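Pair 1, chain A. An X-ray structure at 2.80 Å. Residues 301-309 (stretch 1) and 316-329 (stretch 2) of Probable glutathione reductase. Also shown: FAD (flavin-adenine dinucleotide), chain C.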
# COMPACT_ATOMS: atom_id res chain seq x y z
N ILE A 301 38.04 17.49 1.31
CA ILE A 301 36.71 17.85 0.83
C ILE A 301 35.91 16.68 0.32
O ILE A 301 36.41 15.89 -0.47
CB ILE A 301 36.77 18.88 -0.32
CG1 ILE A 301 37.56 20.12 0.09
CG2 ILE A 301 35.37 19.29 -0.74
CD1 ILE A 301 37.84 21.05 -1.06
N TYR A 302 34.66 16.60 0.76
CA TYR A 302 33.69 15.62 0.25
C TYR A 302 32.51 16.28 -0.44
O TYR A 302 32.15 17.43 -0.16
CB TYR A 302 33.13 14.78 1.38
CG TYR A 302 34.13 13.95 2.14
CD1 TYR A 302 34.98 14.53 3.08
CD2 TYR A 302 34.17 12.57 1.96
CE1 TYR A 302 35.87 13.76 3.81
CE2 TYR A 302 35.06 11.79 2.68
CZ TYR A 302 35.91 12.38 3.61
OH TYR A 302 36.79 11.60 4.33
N ALA A 303 31.90 15.51 -1.34
CA ALA A 303 30.69 15.91 -2.05
C ALA A 303 29.64 14.79 -2.02
O ALA A 303 29.98 13.62 -2.18
CB ALA A 303 31.02 16.29 -3.48
N LEU A 304 28.38 15.16 -1.81
CA LEU A 304 27.28 14.21 -1.73
C LEU A 304 25.96 14.90 -2.05
O LEU A 304 25.84 16.12 -1.93
CB LEU A 304 27.23 13.53 -0.35
CG LEU A 304 27.25 14.40 0.92
CD1 LEU A 304 25.83 14.65 1.38
CD2 LEU A 304 28.06 13.76 2.03
N GLY A 305 24.96 14.11 -2.45
CA GLY A 305 23.67 14.66 -2.85
C GLY A 305 23.57 14.82 -4.35
O GLY A 305 24.37 14.24 -5.11
N ASP A 306 22.59 15.61 -4.79
CA ASP A 306 22.27 15.77 -6.21
C ASP A 306 23.39 16.45 -6.99
O ASP A 306 23.43 16.35 -8.22
CB ASP A 306 20.96 16.52 -6.39
CG ASP A 306 19.76 15.66 -6.09
OD1 ASP A 306 19.94 14.52 -5.56
OD2 ASP A 306 18.62 16.11 -6.37
N VAL A 307 24.30 17.11 -6.28
CA VAL A 307 25.47 17.73 -6.88
C VAL A 307 26.44 16.72 -7.52
O VAL A 307 27.29 17.10 -8.33
CB VAL A 307 26.23 18.63 -5.86
CG1 VAL A 307 26.86 17.80 -4.75
CG2 VAL A 307 27.27 19.49 -6.56
N THR A 308 26.29 15.43 -7.17
CA THR A 308 27.30 14.42 -7.49
C THR A 308 27.04 13.53 -8.69
O THR A 308 27.71 12.51 -8.86
CB THR A 308 27.61 13.48 -6.29
OG1 THR A 308 26.48 12.65 -6.01
CG2 THR A 308 28.00 14.26 -5.08
N ASP A 309 26.08 13.89 -9.54
CA ASP A 309 25.99 13.16 -10.79
C ASP A 309 25.10 11.92 -10.64
O ASP A 309 24.54 11.43 -11.64
CB ASP A 309 27.43 12.70 -11.17
CG ASP A 309 27.64 12.52 -12.66
OD1 ASP A 309 27.21 13.39 -13.47
OD2 ASP A 309 28.28 11.50 -13.02
N VAL A 316 19.01 8.75 -1.13
CA VAL A 316 20.37 8.54 -1.63
C VAL A 316 21.28 9.56 -0.97
O VAL A 316 22.32 9.22 -0.42
CB VAL A 316 20.43 8.62 -3.17
CG1 VAL A 316 21.78 8.13 -3.70
CG2 VAL A 316 19.33 7.77 -3.78
N ALA A 317 20.86 10.82 -1.00
CA ALA A 317 21.57 11.88 -0.30
C ALA A 317 21.77 11.53 1.16
O ALA A 317 22.88 11.67 1.67
CB ALA A 317 20.82 13.19 -0.42
N ILE A 318 20.70 11.08 1.81
CA ILE A 318 20.73 10.79 3.24
C ILE A 318 21.69 9.66 3.53
O ILE A 318 22.47 9.74 4.49
CB ILE A 318 19.32 10.45 3.80
CG1 ILE A 318 18.49 11.73 3.92
CG2 ILE A 318 19.44 9.75 5.15
CD1 ILE A 318 17.00 11.52 3.98
N HIS A 319 21.65 8.62 2.70
CA HIS A 319 22.47 7.44 2.91
C HIS A 319 23.92 7.76 2.71
O HIS A 319 24.77 7.38 3.53
CB HIS A 319 22.02 6.31 2.00
CG HIS A 319 22.74 5.00 2.24
ND1 HIS A 319 22.86 4.46 3.47
CD2 HIS A 319 23.38 4.14 1.36
CE1 HIS A 319 23.55 3.31 3.38
NE2 HIS A 319 23.87 3.11 2.09
N GLU A 320 24.20 8.48 1.62
CA GLU A 320 25.55 9.00 1.34
C GLU A 320 26.15 9.74 2.54
O GLU A 320 27.35 9.61 2.81
CB GLU A 320 25.51 9.94 0.14
CG GLU A 320 25.32 9.25 -1.20
CD GLU A 320 25.11 10.24 -2.33
OE1 GLU A 320 25.02 11.46 -2.05
OE2 GLU A 320 25.03 9.81 -3.51
N ALA A 321 25.32 10.50 3.24
CA ALA A 321 25.73 11.33 4.36
C ALA A 321 26.06 10.53 5.61
O ALA A 321 26.93 10.92 6.40
CB ALA A 321 24.66 12.37 4.66
N MSE A 322 25.35 9.43 5.79
CA MSE A 322 25.61 8.53 6.90
C MSE A 322 26.87 7.79 6.59
O MSE A 322 27.77 7.72 7.42
CB MSE A 322 24.49 7.54 7.09
CG MSE A 322 23.21 8.28 7.46
SE MSE A 322 21.84 6.96 7.99
CE MSE A 322 21.71 5.88 6.33
N CYS A 323 26.96 7.24 5.39
CA CYS A 323 28.20 6.61 4.97
C CYS A 323 29.40 7.53 5.11
O CYS A 323 30.49 7.07 5.44
CB CYS A 323 28.08 6.05 3.56
SG CYS A 323 27.07 4.56 3.60
N PHE A 324 29.19 8.83 4.88
CA PHE A 324 30.25 9.80 5.13
C PHE A 324 30.63 9.87 6.63
O PHE A 324 31.81 9.73 6.96
CB PHE A 324 29.89 11.19 4.61
CG PHE A 324 30.66 12.29 5.29
CD1 PHE A 324 32.02 12.45 5.05
CD2 PHE A 324 30.05 13.11 6.24
CE1 PHE A 324 32.74 13.43 5.71
CE2 PHE A 324 30.77 14.09 6.90
CZ PHE A 324 32.11 14.25 6.63
N ILE A 325 29.66 10.11 7.51
CA ILE A 325 29.94 10.17 8.94
C ILE A 325 30.72 8.93 9.39
O ILE A 325 31.72 9.03 10.10
CB ILE A 325 28.65 10.37 9.78
CG1 ILE A 325 28.61 11.79 10.37
CG2 ILE A 325 28.57 9.38 10.94
CD1 ILE A 325 28.30 12.88 9.37
N GLU A 326 30.26 7.77 8.93
CA GLU A 326 30.90 6.49 9.21
C GLU A 326 32.35 6.53 8.69
O GLU A 326 33.28 6.49 9.50
CB GLU A 326 30.09 5.36 8.56
CG GLU A 326 30.04 4.05 9.35
CD GLU A 326 29.17 4.12 10.60
OE1 GLU A 326 28.19 4.89 10.62
OE2 GLU A 326 29.46 3.39 11.57
N THR A 327 32.52 6.64 7.37
CA THR A 327 33.85 6.68 6.75
C THR A 327 34.80 7.64 7.47
O THR A 327 35.79 7.20 8.03
CB THR A 327 33.79 7.05 5.24
OG1 THR A 327 33.16 6.00 4.49
CG2 THR A 327 35.20 7.28 4.70
N GLU A 328 34.47 8.92 7.48
CA GLU A 328 35.36 9.95 8.00
C GLU A 328 35.50 9.95 9.53
O GLU A 328 36.52 10.39 10.06
CB GLU A 328 34.91 11.33 7.50
CG GLU A 328 35.65 12.53 8.09
CD GLU A 328 37.09 12.67 7.58
OE1 GLU A 328 37.41 12.13 6.51
OE2 GLU A 328 37.90 13.33 8.27
N TYR A 329 34.51 9.44 10.25
CA TYR A 329 34.54 9.57 11.70
C TYR A 329 34.59 8.28 12.51
O TYR A 329 35.27 8.24 13.53
CB TYR A 329 33.42 10.47 12.19
CG TYR A 329 33.57 11.90 11.72
CD1 TYR A 329 34.74 12.61 11.98
CD2 TYR A 329 32.53 12.56 11.04
CE1 TYR A 329 34.89 13.93 11.57
CE2 TYR A 329 32.67 13.88 10.63
CZ TYR A 329 33.85 14.55 10.89
OH TYR A 329 34.02 15.85 10.50
PA FAD C . 19.22 19.85 -1.84
O1A FAD C . 19.09 20.16 -3.32
O2A FAD C . 18.11 19.20 -1.04
O5B FAD C . 19.62 21.19 -1.06
C5B FAD C . 20.96 21.70 -1.01
C4B FAD C . 20.85 23.11 -0.46
O4B FAD C . 22.05 23.87 -0.62
C3B FAD C . 19.75 23.86 -1.18
O3B FAD C . 18.77 24.29 -0.22
C2B FAD C . 20.46 25.01 -1.87
O2B FAD C . 19.66 26.19 -1.90
C1B FAD C . 21.72 25.20 -1.02
N9A FAD C . 22.87 25.76 -1.76
C8A FAD C . 23.13 25.56 -3.06
N7A FAD C . 24.27 26.16 -3.46
C5A FAD C . 24.77 26.76 -2.38
C6A FAD C . 25.97 27.58 -2.12
N6A FAD C . 26.80 27.83 -3.16
N1A FAD C . 26.17 28.03 -0.86
C2A FAD C . 25.30 27.76 0.14
N3A FAD C . 24.18 27.02 -0.03
C4A FAD C . 23.86 26.50 -1.25
N1 FAD C . 13.33 12.60 -4.30
C2 FAD C . 12.73 11.52 -3.77
O2 FAD C . 13.42 10.66 -3.19
N3 FAD C . 11.40 11.34 -3.85
C4 FAD C . 10.57 12.21 -4.46
O4 FAD C . 9.34 12.01 -4.50
C4X FAD C . 11.17 13.43 -5.07
N5 FAD C . 10.41 14.36 -5.70
C5X FAD C . 11.00 15.46 -6.24
C6 FAD C . 10.22 16.42 -6.89
C7 FAD C . 10.82 17.55 -7.46
C7M FAD C . 9.93 18.56 -8.15
C8 FAD C . 12.30 17.75 -7.36
C8M FAD C . 12.99 18.95 -7.94
C9 FAD C . 13.07 16.79 -6.72
C9A FAD C . 12.49 15.66 -6.16
N10 FAD C . 13.29 14.70 -5.51
C10 FAD C . 12.64 13.57 -4.95
C1' FAD C . 14.75 14.90 -5.43
C2' FAD C . 15.22 15.40 -4.08
O2' FAD C . 14.53 16.61 -3.75
C3' FAD C . 16.74 15.62 -4.09
O3' FAD C . 17.35 14.44 -4.62
C4' FAD C . 17.32 15.90 -2.70
O4' FAD C . 16.83 17.16 -2.23
C5' FAD C . 18.83 15.93 -2.74
O5' FAD C . 19.29 16.85 -1.76
P FAD C . 20.80 17.45 -1.71
O1P FAD C . 21.47 17.02 -0.42
O2P FAD C . 21.48 17.20 -3.04
O3P FAD C . 20.58 19.03 -1.57

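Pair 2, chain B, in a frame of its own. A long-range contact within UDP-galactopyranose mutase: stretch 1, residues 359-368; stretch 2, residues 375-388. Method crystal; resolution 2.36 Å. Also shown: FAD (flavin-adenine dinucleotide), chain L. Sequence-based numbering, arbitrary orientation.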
# COMPACT_ATOMS: atom_id res chain seq x y z
N VAL B 359 -26.73 -15.53 -1.10
CA VAL B 359 -26.09 -14.23 -1.23
C VAL B 359 -26.69 -13.25 -0.24
O VAL B 359 -27.91 -13.12 -0.14
CB VAL B 359 -26.24 -13.67 -2.65
CG1 VAL B 359 -25.45 -12.38 -2.80
CG2 VAL B 359 -25.75 -14.68 -3.67
N THR B 360 -25.83 -12.57 0.52
CA THR B 360 -26.31 -11.44 1.31
C THR B 360 -25.69 -10.11 0.90
O THR B 360 -24.49 -10.00 0.64
CB THR B 360 -26.33 -11.70 2.86
OG1 THR B 360 -25.75 -10.59 3.55
CG2 THR B 360 -25.60 -12.95 3.23
N PHE B 361 -26.56 -9.10 0.80
CA PHE B 361 -26.19 -7.80 0.28
C PHE B 361 -25.98 -6.83 1.44
O PHE B 361 -26.79 -6.75 2.36
CB PHE B 361 -27.29 -7.30 -0.67
CG PHE B 361 -27.46 -8.16 -1.90
CD1 PHE B 361 -28.00 -9.43 -1.81
CD2 PHE B 361 -27.07 -7.69 -3.15
CE1 PHE B 361 -28.14 -10.22 -2.91
CE2 PHE B 361 -27.21 -8.48 -4.27
CZ PHE B 361 -27.75 -9.75 -4.15
N VAL B 362 -24.86 -6.10 1.40
CA VAL B 362 -24.48 -5.20 2.49
C VAL B 362 -23.73 -4.01 1.94
O VAL B 362 -22.93 -4.16 1.02
CB VAL B 362 -23.53 -5.88 3.50
CG1 VAL B 362 -23.42 -5.03 4.77
CG2 VAL B 362 -23.99 -7.29 3.83
N GLY B 363 -23.98 -2.83 2.51
CA GLY B 363 -23.18 -1.65 2.22
C GLY B 363 -23.90 -0.59 1.42
O GLY B 363 -25.03 -0.80 0.96
N ARG B 364 -23.25 0.56 1.24
CA ARG B 364 -23.88 1.69 0.56
C ARG B 364 -24.44 1.32 -0.82
O ARG B 364 -25.58 1.64 -1.13
CB ARG B 364 -22.94 2.89 0.45
CG ARG B 364 -23.50 4.00 -0.41
CD ARG B 364 -22.50 5.14 -0.73
NE ARG B 364 -22.42 6.10 0.36
CZ ARG B 364 -22.16 7.40 0.21
NH1 ARG B 364 -21.95 7.92 -0.99
NH2 ARG B 364 -22.09 8.18 1.28
N LEU B 365 -23.63 0.65 -1.64
CA LEU B 365 -24.00 0.36 -3.03
C LEU B 365 -24.98 -0.79 -3.17
O LEU B 365 -25.92 -0.74 -3.97
CB LEU B 365 -22.76 0.03 -3.86
CG LEU B 365 -21.70 1.14 -3.83
CD1 LEU B 365 -20.52 0.75 -4.69
CD2 LEU B 365 -22.35 2.44 -4.29
N ALA B 366 -24.75 -1.83 -2.39
CA ALA B 366 -25.49 -3.07 -2.48
C ALA B 366 -26.91 -2.96 -1.92
O ALA B 366 -27.82 -3.69 -2.35
CB ALA B 366 -24.71 -4.18 -1.78
N THR B 367 -27.11 -2.06 -0.95
CA THR B 367 -28.43 -1.86 -0.37
C THR B 367 -28.99 -0.49 -0.70
O THR B 367 -30.02 -0.08 -0.17
CB THR B 367 -28.47 -2.11 1.16
OG1 THR B 367 -27.71 -1.09 1.85
CG2 THR B 367 -27.90 -3.47 1.49
N TYR B 368 -28.30 0.23 -1.58
CA TYR B 368 -28.78 1.51 -2.09
C TYR B 368 -29.15 2.47 -0.96
O TYR B 368 -30.24 3.06 -0.93
CB TYR B 368 -29.97 1.30 -3.04
CG TYR B 368 -30.14 2.37 -4.10
CD1 TYR B 368 -29.17 2.55 -5.08
CD2 TYR B 368 -31.26 3.18 -4.13
CE1 TYR B 368 -29.31 3.51 -6.05
CE2 TYR B 368 -31.42 4.16 -5.11
CZ TYR B 368 -30.43 4.31 -6.07
OH TYR B 368 -30.56 5.27 -7.04
N GLN B 375 -22.14 4.11 9.74
CA GLN B 375 -23.41 3.41 9.49
C GLN B 375 -23.18 2.13 8.71
O GLN B 375 -23.85 1.13 8.96
CB GLN B 375 -24.38 4.30 8.70
CG GLN B 375 -24.83 5.54 9.45
CD GLN B 375 -25.65 6.47 8.57
OE1 GLN B 375 -25.14 7.06 7.61
NE2 GLN B 375 -26.93 6.61 8.89
N VAL B 376 -22.25 2.16 7.76
CA VAL B 376 -21.91 0.92 7.07
C VAL B 376 -21.27 -0.09 8.04
O VAL B 376 -21.64 -1.26 8.03
CB VAL B 376 -21.03 1.13 5.82
CG1 VAL B 376 -20.54 -0.22 5.28
CG2 VAL B 376 -21.84 1.86 4.74
N VAL B 377 -20.35 0.36 8.89
CA VAL B 377 -19.79 -0.53 9.90
C VAL B 377 -20.92 -1.16 10.75
O VAL B 377 -20.96 -2.37 10.95
CB VAL B 377 -18.74 0.15 10.79
CG1 VAL B 377 -18.34 -0.77 11.92
CG2 VAL B 377 -17.50 0.56 9.98
N ALA B 378 -21.84 -0.33 11.21
CA ALA B 378 -22.95 -0.81 12.04
C ALA B 378 -23.80 -1.81 11.27
O ALA B 378 -24.26 -2.81 11.83
CB ALA B 378 -23.82 0.36 12.54
N GLN B 379 -24.03 -1.54 9.99
CA GLN B 379 -24.78 -2.46 9.14
C GLN B 379 -24.06 -3.81 9.06
O GLN B 379 -24.68 -4.87 9.19
CB GLN B 379 -24.99 -1.89 7.73
CG GLN B 379 -26.06 -2.62 6.92
CD GLN B 379 -26.10 -2.22 5.44
OE1 GLN B 379 -25.06 -2.02 4.81
NE2 GLN B 379 -27.31 -2.10 4.89
N ALA B 380 -22.75 -3.77 8.82
CA ALA B 380 -21.96 -4.99 8.68
C ALA B 380 -21.93 -5.83 9.97
O ALA B 380 -22.04 -7.05 9.92
CB ALA B 380 -20.53 -4.64 8.21
N LEU B 381 -21.80 -5.16 11.11
CA LEU B 381 -21.79 -5.84 12.40
C LEU B 381 -23.14 -6.51 12.63
O LEU B 381 -23.19 -7.62 13.15
CB LEU B 381 -21.50 -4.88 13.55
CG LEU B 381 -20.10 -4.26 13.55
CD1 LEU B 381 -19.97 -3.25 14.69
CD2 LEU B 381 -19.04 -5.35 13.66
N ALA B 382 -24.21 -5.83 12.26
CA ALA B 382 -25.55 -6.38 12.47
C ALA B 382 -25.83 -7.54 11.52
O ALA B 382 -26.51 -8.49 11.88
CB ALA B 382 -26.62 -5.28 12.31
N THR B 383 -25.27 -7.47 10.31
CA THR B 383 -25.39 -8.57 9.36
C THR B 383 -24.64 -9.78 9.90
O THR B 383 -25.11 -10.91 9.75
CB THR B 383 -24.86 -8.18 7.96
OG1 THR B 383 -25.69 -7.17 7.40
CG2 THR B 383 -24.86 -9.37 7.03
N PHE B 384 -23.49 -9.56 10.53
CA PHE B 384 -22.71 -10.66 11.09
C PHE B 384 -23.50 -11.41 12.16
O PHE B 384 -23.57 -12.64 12.13
CB PHE B 384 -21.38 -10.17 11.66
CG PHE B 384 -20.61 -11.23 12.40
CD1 PHE B 384 -20.14 -12.36 11.73
CD2 PHE B 384 -20.36 -11.11 13.77
CE1 PHE B 384 -19.43 -13.34 12.41
CE2 PHE B 384 -19.65 -12.08 14.45
CZ PHE B 384 -19.19 -13.20 13.78
N ARG B 385 -24.11 -10.67 13.09
CA ARG B 385 -24.96 -11.29 14.11
C ARG B 385 -26.13 -12.09 13.51
O ARG B 385 -26.52 -13.12 14.04
CB ARG B 385 -25.49 -10.23 15.08
CG ARG B 385 -24.50 -9.86 16.18
CD ARG B 385 -25.08 -8.79 17.10
NE ARG B 385 -24.56 -7.45 16.81
CZ ARG B 385 -25.23 -6.49 16.19
NH1 ARG B 385 -26.49 -6.69 15.79
NH2 ARG B 385 -24.66 -5.31 15.98
N ARG B 386 -26.70 -11.60 12.41
CA ARG B 386 -27.73 -12.38 11.73
C ARG B 386 -27.17 -13.65 11.08
O ARG B 386 -27.74 -14.72 11.23
CB ARG B 386 -28.51 -11.54 10.72
CG ARG B 386 -29.44 -10.52 11.38
CD ARG B 386 -30.55 -10.11 10.43
NE ARG B 386 -30.03 -9.88 9.09
CZ ARG B 386 -29.51 -8.73 8.68
NH1 ARG B 386 -29.45 -7.68 9.50
NH2 ARG B 386 -29.06 -8.63 7.43
N LEU B 387 -26.05 -13.55 10.36
CA LEU B 387 -25.44 -14.75 9.79
C LEU B 387 -25.18 -15.78 10.87
O LEU B 387 -25.32 -16.98 10.64
CB LEU B 387 -24.12 -14.44 9.07
CG LEU B 387 -24.04 -14.18 7.57
CD1 LEU B 387 -25.30 -14.63 6.85
CD2 LEU B 387 -23.78 -12.71 7.29
N GLN B 388 -24.78 -15.35 12.04
CA GLN B 388 -24.40 -16.25 13.09
C GLN B 388 -25.56 -16.86 13.82
O GLN B 388 -25.39 -17.77 14.58
CB GLN B 388 -23.51 -15.54 14.08
CG GLN B 388 -22.23 -15.11 13.52
CD GLN B 388 -21.17 -16.15 13.57
OE1 GLN B 388 -20.53 -16.35 14.58
NE2 GLN B 388 -20.98 -16.81 12.49
PA FAD L . -17.36 0.82 -1.02
O1A FAD L . -16.32 1.58 -0.45
O2A FAD L . -17.84 1.46 -2.17
O5B FAD L . -16.75 -0.56 -1.38
C5B FAD L . -17.37 -1.50 -2.17
C4B FAD L . -16.29 -2.20 -2.93
O4B FAD L . -16.83 -3.18 -3.74
C3B FAD L . -15.62 -1.22 -3.86
O3B FAD L . -14.28 -1.01 -3.56
C2B FAD L . -15.75 -1.83 -5.21
O2B FAD L . -14.56 -1.71 -5.90
C1B FAD L . -16.09 -3.26 -4.90
N9A FAD L . -16.79 -3.90 -6.01
C8A FAD L . -17.92 -3.51 -6.63
N7A FAD L . -18.21 -4.36 -7.58
C5A FAD L . -17.29 -5.31 -7.60
C6A FAD L . -17.09 -6.42 -8.38
N6A FAD L . -17.99 -6.82 -9.21
N1A FAD L . -16.02 -7.23 -8.16
C2A FAD L . -15.14 -6.92 -7.19
N3A FAD L . -15.34 -5.82 -6.43
C4A FAD L . -16.38 -5.02 -6.63
N1 FAD L . -18.39 8.77 4.95
C2 FAD L . -18.17 9.30 6.16
O2 FAD L . -18.52 8.74 7.16
N3 FAD L . -17.54 10.48 6.23
C4 FAD L . -17.14 11.12 5.11
O4 FAD L . -16.58 12.16 5.15
C4X FAD L . -17.38 10.57 3.90
N5 FAD L . -16.99 11.22 2.79
C5X FAD L . -17.23 10.67 1.58
C6 FAD L . -16.81 11.33 0.45
C7 FAD L . -17.04 10.79 -0.78
C7M FAD L . -16.61 11.49 -2.00
C8 FAD L . -17.67 9.58 -0.88
C8M FAD L . -17.91 9.04 -2.24
C9 FAD L . -18.08 8.91 0.25
C9A FAD L . -17.87 9.46 1.49
N10 FAD L . -18.26 8.81 2.63
C10 FAD L . -18.01 9.38 3.82
C1' FAD L . -19.06 7.56 2.58
C2' FAD L . -18.22 6.30 2.55
O2' FAD L . -17.48 6.37 1.38
C3' FAD L . -19.04 5.02 2.52
O3' FAD L . -19.79 4.80 3.63
C4' FAD L . -18.16 3.83 2.62
O4' FAD L . -16.95 4.23 2.05
C5' FAD L . -18.83 2.70 1.90
O5' FAD L . -18.39 1.44 2.25
P FAD L . -18.82 0.23 1.38
O1P FAD L . -18.08 -0.91 1.75
O2P FAD L . -20.19 0.00 1.64
O3P FAD L . -18.63 0.62 -0.12

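Superposing N, CA and C of 14 central residues brings pair 2 onto pair 1 with an RMSD of 0.8 Å. In each, a short strand (301-303; 359-361) runs into a loop that passes a helix and meets FAD. The approach tightens at a glycine: Gly A305 CA lies 4.3 Å from Ala A317 CA, and Gly B363 CA lies 5.6 Å from Val B376 CA.

These glycines coincide within 0.9 Å, and their phi/psi values (97/-164 and 110/173) would jam a CB against the preceding carbonyl O. An ideal CB would also clash with FAD O2P, at 2.5 Å in pair 1 and 2.7 Å in pair 2. The next backbone amide binds that same phosphate oxygen: Asp A306 N to FAD O2P is 2.6 Å, and Arg B364 N to FAD O2P is 3.1 Å.

Glu A320 and Gln B379 match, with side-chain centres 0.7 Å apart although chi1 is m in one and t in the other. Each accepts the glycine amide: Gly A305 N to Glu A320 OE1 is 2.7 Å at 160°, and Gly B363 N to Gln B379 OE1 is 2.7 Å at a more bent 138°. The second terminal atom separates them. Gln B379 NE2 donates to Thr B367 OG1 at 3.2 Å and 174°, whereas Glu A320 OE2 lies 4.1 Å from Thr A308 OG1, too far for a hydrogen bond. Both threonines, themselves matched, return a bond to the glycine carbonyl: Thr A308 OG1 to Gly A305 O and Thr B367 OG1 to Gly B363 O are each 2.8 Å.

Leu A304 and Val B362 both point toward the helix. The leucine reaches Ala A321 (CD1 to CB, 4.2 Å) and Phe A324 (CD2 to CB, 4.1 Å); the shorter valine meets the matched residues through CG1 to Ala B380 CA at 4.2 Å and CG2 to Thr B383 CG2 at 3.9 Å. Beside the glycine, Ala A317 CB lies 4.0 Å from Gly A305 CA, while Val B376 CG1 lies 4.3 Å from Gly B363 CA, so the larger side chain accompanies the wider backbone spacing.

The solutions diverge most at the strand. Phe A324 directs its edge at the face of Tyr A302, with centroids 4.8 Å apart and planes at 64°, and Tyr A302 OH donates a very short 2.3 Å hydrogen bond to Glu A328 OE1. In pair 2, smaller groups suffice: Thr B360 OG1 sits 3.8 Å from Thr B383 CG2, and Thr B360 CG2 sits 4.0 Å from Leu B387 CD1. An apolar contact thus replaces the polar one at the Glu A328 position.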